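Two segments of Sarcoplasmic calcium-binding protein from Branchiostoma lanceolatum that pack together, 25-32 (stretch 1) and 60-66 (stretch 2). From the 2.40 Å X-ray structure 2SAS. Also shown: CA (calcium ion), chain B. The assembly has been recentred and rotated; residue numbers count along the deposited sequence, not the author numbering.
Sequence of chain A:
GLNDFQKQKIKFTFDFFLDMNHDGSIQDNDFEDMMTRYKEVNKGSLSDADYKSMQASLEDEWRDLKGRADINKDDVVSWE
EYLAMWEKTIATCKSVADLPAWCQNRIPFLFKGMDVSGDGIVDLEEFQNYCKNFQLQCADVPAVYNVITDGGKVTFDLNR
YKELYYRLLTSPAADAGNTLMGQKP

Stretch 1, residues 25-32: SIQDNDFE
Stretch 2 60-66: DEWRDLK

A large aromatic residue on one helix can pack against a calcium-binding segment without any hydrogen bond between the two stretches, and the sarcoplasmic calcium-binding protein of Branchiostoma lanceolatum gives a compact example. Residues 60-66 are helical throughout, part of a longer helix. Residues 25-32 enter through an extended segment, with phi/psi of -97/132° at Ile26 and -156/162° at Gln27, before helical values take over and Asn29 to Glu32 continue into a helix. The two helices run nearly antiparallel, at 153°, with their axes approaching to 10.3 Å. The register is marked by Asp28 and Trp62, whose CA atoms lie 6.7 Å apart, and the contact buries 319 Å² in all.

Trp62 contributes the largest share, 108 Å². Its CA-to-CB bond points toward the first stretch, and chi1 of 171° (t) with chi2 of -129° lays the indole against the backbone of Gln27 and Asp28. One ring face is covered by backbone: Asp28 N stands 3.7 Å from Trp62 CZ2, and Gln27 CA 3.6 Å from Trp62 CH2. Ile26 O also comes within 3.6 Å of Trp62 CH2, but obliquely. The ring face lies against main-chain atoms at about van der Waals distance.

Phe31, with 86 Å² covered, is the reciprocal element. Its CA-to-CB bond also points toward the other stretch, with chi1 -66° (m) and chi2 77°. Trp62 CB sits 4.1 Å from the centroid of the Phe31 ring and only 3° off its normal, a CH-pi contact almost directly over the face. The two aromatic rings meet obliquely, their planes at 41° and the centroids of the Phe31 ring and the Trp62 six-membered ring 5.4 Å apart; Phe31 CE1 reaches Trp62 CE3 at 3.5 Å. At the Phe31 edge lie Glu61 OE2, 3.8 Å from Phe31 CE2, and Leu65 CD2, 4.2 Å from Phe31 CZ.

Ile26 (chi1 -45°, chi2 -45°, both m) extends the apolar patch. Its CA-to-CB bond points toward the second helix although the side-chain end leads away, leaving Ile26 CG2 to meet Trp62 CZ3 at 3.8 Å and Leu65 CD2 at 4.1 Å. Leu65 adopts chi1 172° (t) and chi2 68° (p).

Close by, the first stretch contributes three calcium ligands; three more atoms come from elsewhere in the structure. Asp30 (chi1 -75°, m) binds calcium through OD1 and OD2, each 2.4 Å from the ion CA, while Ser25 O binds CA at 2.1 Å. Gln27 N donates to Asp30 OD2 at 2.8 Å, a hydrogen bond that ties the backbone at Gln27 to the carboxylate that binds the metal.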

# COMPACT_ATOMS: atom_id res chain seq x y z
N SER A 25 2.79 7.03 -14.82
CA SER A 25 2.60 8.34 -15.45
C SER A 25 1.13 8.77 -15.19
O SER A 25 0.29 7.88 -15.18
CB SER A 25 2.65 8.27 -16.95
OG SER A 25 3.77 8.41 -17.72
N ILE A 26 0.99 10.06 -15.07
CA ILE A 26 -0.25 10.77 -14.91
C ILE A 26 -0.55 11.23 -16.39
O ILE A 26 0.38 11.79 -16.98
CB ILE A 26 -0.30 12.04 -14.01
CG1 ILE A 26 0.41 11.90 -12.65
CG2 ILE A 26 -1.80 12.40 -13.73
CD1 ILE A 26 0.13 10.58 -11.90
N GLN A 27 -1.76 11.01 -16.83
CA GLN A 27 -2.16 11.41 -18.21
C GLN A 27 -3.67 11.58 -18.22
O GLN A 27 -4.17 10.99 -17.25
CB GLN A 27 -1.85 10.23 -19.18
CG GLN A 27 -0.35 10.01 -19.30
CD GLN A 27 -0.13 8.81 -20.21
OE1 GLN A 27 0.38 7.77 -19.77
NE2 GLN A 27 -0.53 9.05 -21.43
N ASP A 28 -4.28 12.26 -19.16
CA ASP A 28 -5.74 12.39 -19.20
C ASP A 28 -6.42 11.05 -18.94
O ASP A 28 -7.41 11.01 -18.22
CB ASP A 28 -6.29 13.01 -20.49
CG ASP A 28 -7.79 12.99 -20.63
OD1 ASP A 28 -8.56 13.72 -19.97
OD2 ASP A 28 -8.29 12.17 -21.47
N ASN A 29 -5.92 9.95 -19.47
CA ASN A 29 -6.59 8.68 -19.26
C ASN A 29 -6.77 8.33 -17.78
O ASN A 29 -7.69 7.52 -17.48
CB ASN A 29 -6.02 7.57 -20.10
CG ASN A 29 -4.66 7.04 -19.68
OD1 ASN A 29 -3.89 7.74 -19.01
ND2 ASN A 29 -4.37 5.79 -20.04
N ASP A 30 -5.92 8.80 -16.93
CA ASP A 30 -5.98 8.55 -15.48
C ASP A 30 -7.27 9.27 -14.98
O ASP A 30 -8.03 8.63 -14.25
CB ASP A 30 -4.74 9.08 -14.78
CG ASP A 30 -3.56 8.18 -15.03
OD1 ASP A 30 -3.69 6.97 -14.83
OD2 ASP A 30 -2.52 8.73 -15.46
N PHE A 31 -7.44 10.48 -15.42
CA PHE A 31 -8.61 11.30 -15.12
C PHE A 31 -9.88 10.70 -15.70
O PHE A 31 -10.97 10.77 -15.09
CB PHE A 31 -8.34 12.77 -15.55
CG PHE A 31 -7.25 13.42 -14.73
CD1 PHE A 31 -5.92 13.14 -14.94
CD2 PHE A 31 -7.60 14.24 -13.64
CE1 PHE A 31 -4.91 13.67 -14.14
CE2 PHE A 31 -6.62 14.81 -12.82
CZ PHE A 31 -5.28 14.52 -13.10
N GLU A 32 -9.84 10.09 -16.88
CA GLU A 32 -11.03 9.43 -17.47
C GLU A 32 -11.41 8.26 -16.55
O GLU A 32 -12.59 7.92 -16.36
CB GLU A 32 -10.83 8.93 -18.90
CG GLU A 32 -10.57 9.91 -20.07
CD GLU A 32 -9.99 9.26 -21.31
OE1 GLU A 32 -9.07 8.45 -21.28
OE2 GLU A 32 -10.51 9.59 -22.41
N ASP A 60 -10.10 20.64 -16.06
CA ASP A 60 -9.60 21.86 -15.44
C ASP A 60 -8.50 21.47 -14.44
O ASP A 60 -7.50 22.16 -14.25
CB ASP A 60 -10.85 22.49 -14.83
CG ASP A 60 -11.00 23.97 -14.77
OD1 ASP A 60 -10.00 24.66 -14.47
OD2 ASP A 60 -12.18 24.42 -15.00
N GLU A 61 -8.65 20.34 -13.77
CA GLU A 61 -7.61 19.88 -12.85
C GLU A 61 -6.40 19.42 -13.67
O GLU A 61 -5.25 19.95 -13.47
CB GLU A 61 -8.09 18.79 -11.93
CG GLU A 61 -7.29 18.57 -10.65
CD GLU A 61 -7.44 17.25 -9.98
OE1 GLU A 61 -8.62 16.83 -9.94
OE2 GLU A 61 -6.48 16.65 -9.52
N TRP A 62 -6.57 18.53 -14.60
CA TRP A 62 -5.51 18.01 -15.47
C TRP A 62 -4.71 19.16 -16.13
O TRP A 62 -3.48 19.16 -16.20
CB TRP A 62 -6.08 17.10 -16.54
CG TRP A 62 -5.15 16.65 -17.61
CD1 TRP A 62 -5.31 16.72 -18.99
CD2 TRP A 62 -3.84 16.09 -17.38
NE1 TRP A 62 -4.21 16.18 -19.61
CE2 TRP A 62 -3.29 15.80 -18.66
CE3 TRP A 62 -3.12 15.77 -16.24
CZ2 TRP A 62 -2.05 15.19 -18.78
CZ3 TRP A 62 -1.90 15.18 -16.34
CH2 TRP A 62 -1.35 14.90 -17.61
N ARG A 63 -5.47 20.12 -16.62
CA ARG A 63 -4.94 21.31 -17.27
C ARG A 63 -3.99 22.03 -16.33
O ARG A 63 -2.87 22.39 -16.73
CB ARG A 63 -6.06 22.24 -17.71
CG ARG A 63 -5.69 23.52 -18.40
CD ARG A 63 -6.49 23.70 -19.67
NE ARG A 63 -6.89 22.41 -20.25
CZ ARG A 63 -8.18 22.05 -20.29
NH1 ARG A 63 -9.11 22.84 -19.75
NH2 ARG A 63 -8.55 20.90 -20.86
N ASP A 64 -4.39 22.24 -15.10
CA ASP A 64 -3.51 22.96 -14.15
C ASP A 64 -2.33 22.07 -13.77
O ASP A 64 -1.24 22.67 -13.53
CB ASP A 64 -4.28 23.39 -12.91
CG ASP A 64 -3.48 24.25 -11.95
OD1 ASP A 64 -2.82 23.66 -11.07
OD2 ASP A 64 -3.52 25.48 -12.05
N LEU A 65 -2.51 20.77 -13.67
CA LEU A 65 -1.36 19.93 -13.30
C LEU A 65 -0.38 19.90 -14.50
O LEU A 65 0.82 20.18 -14.28
CB LEU A 65 -1.80 18.59 -12.78
CG LEU A 65 -0.75 17.50 -12.53
CD1 LEU A 65 0.13 17.89 -11.39
CD2 LEU A 65 -1.51 16.20 -12.29
N LYS A 66 -0.89 19.51 -15.65
CA LYS A 66 -0.12 19.44 -16.90
C LYS A 66 0.69 20.72 -17.12
O LYS A 66 1.90 20.67 -17.43
CB LYS A 66 -1.01 19.25 -18.12
CG LYS A 66 -0.48 18.52 -19.31
CD LYS A 66 -1.47 18.39 -20.46
CE LYS A 66 -1.67 19.62 -21.30
NZ LYS A 66 -2.54 20.63 -20.60
CA CA B . -1.38 6.67 -15.59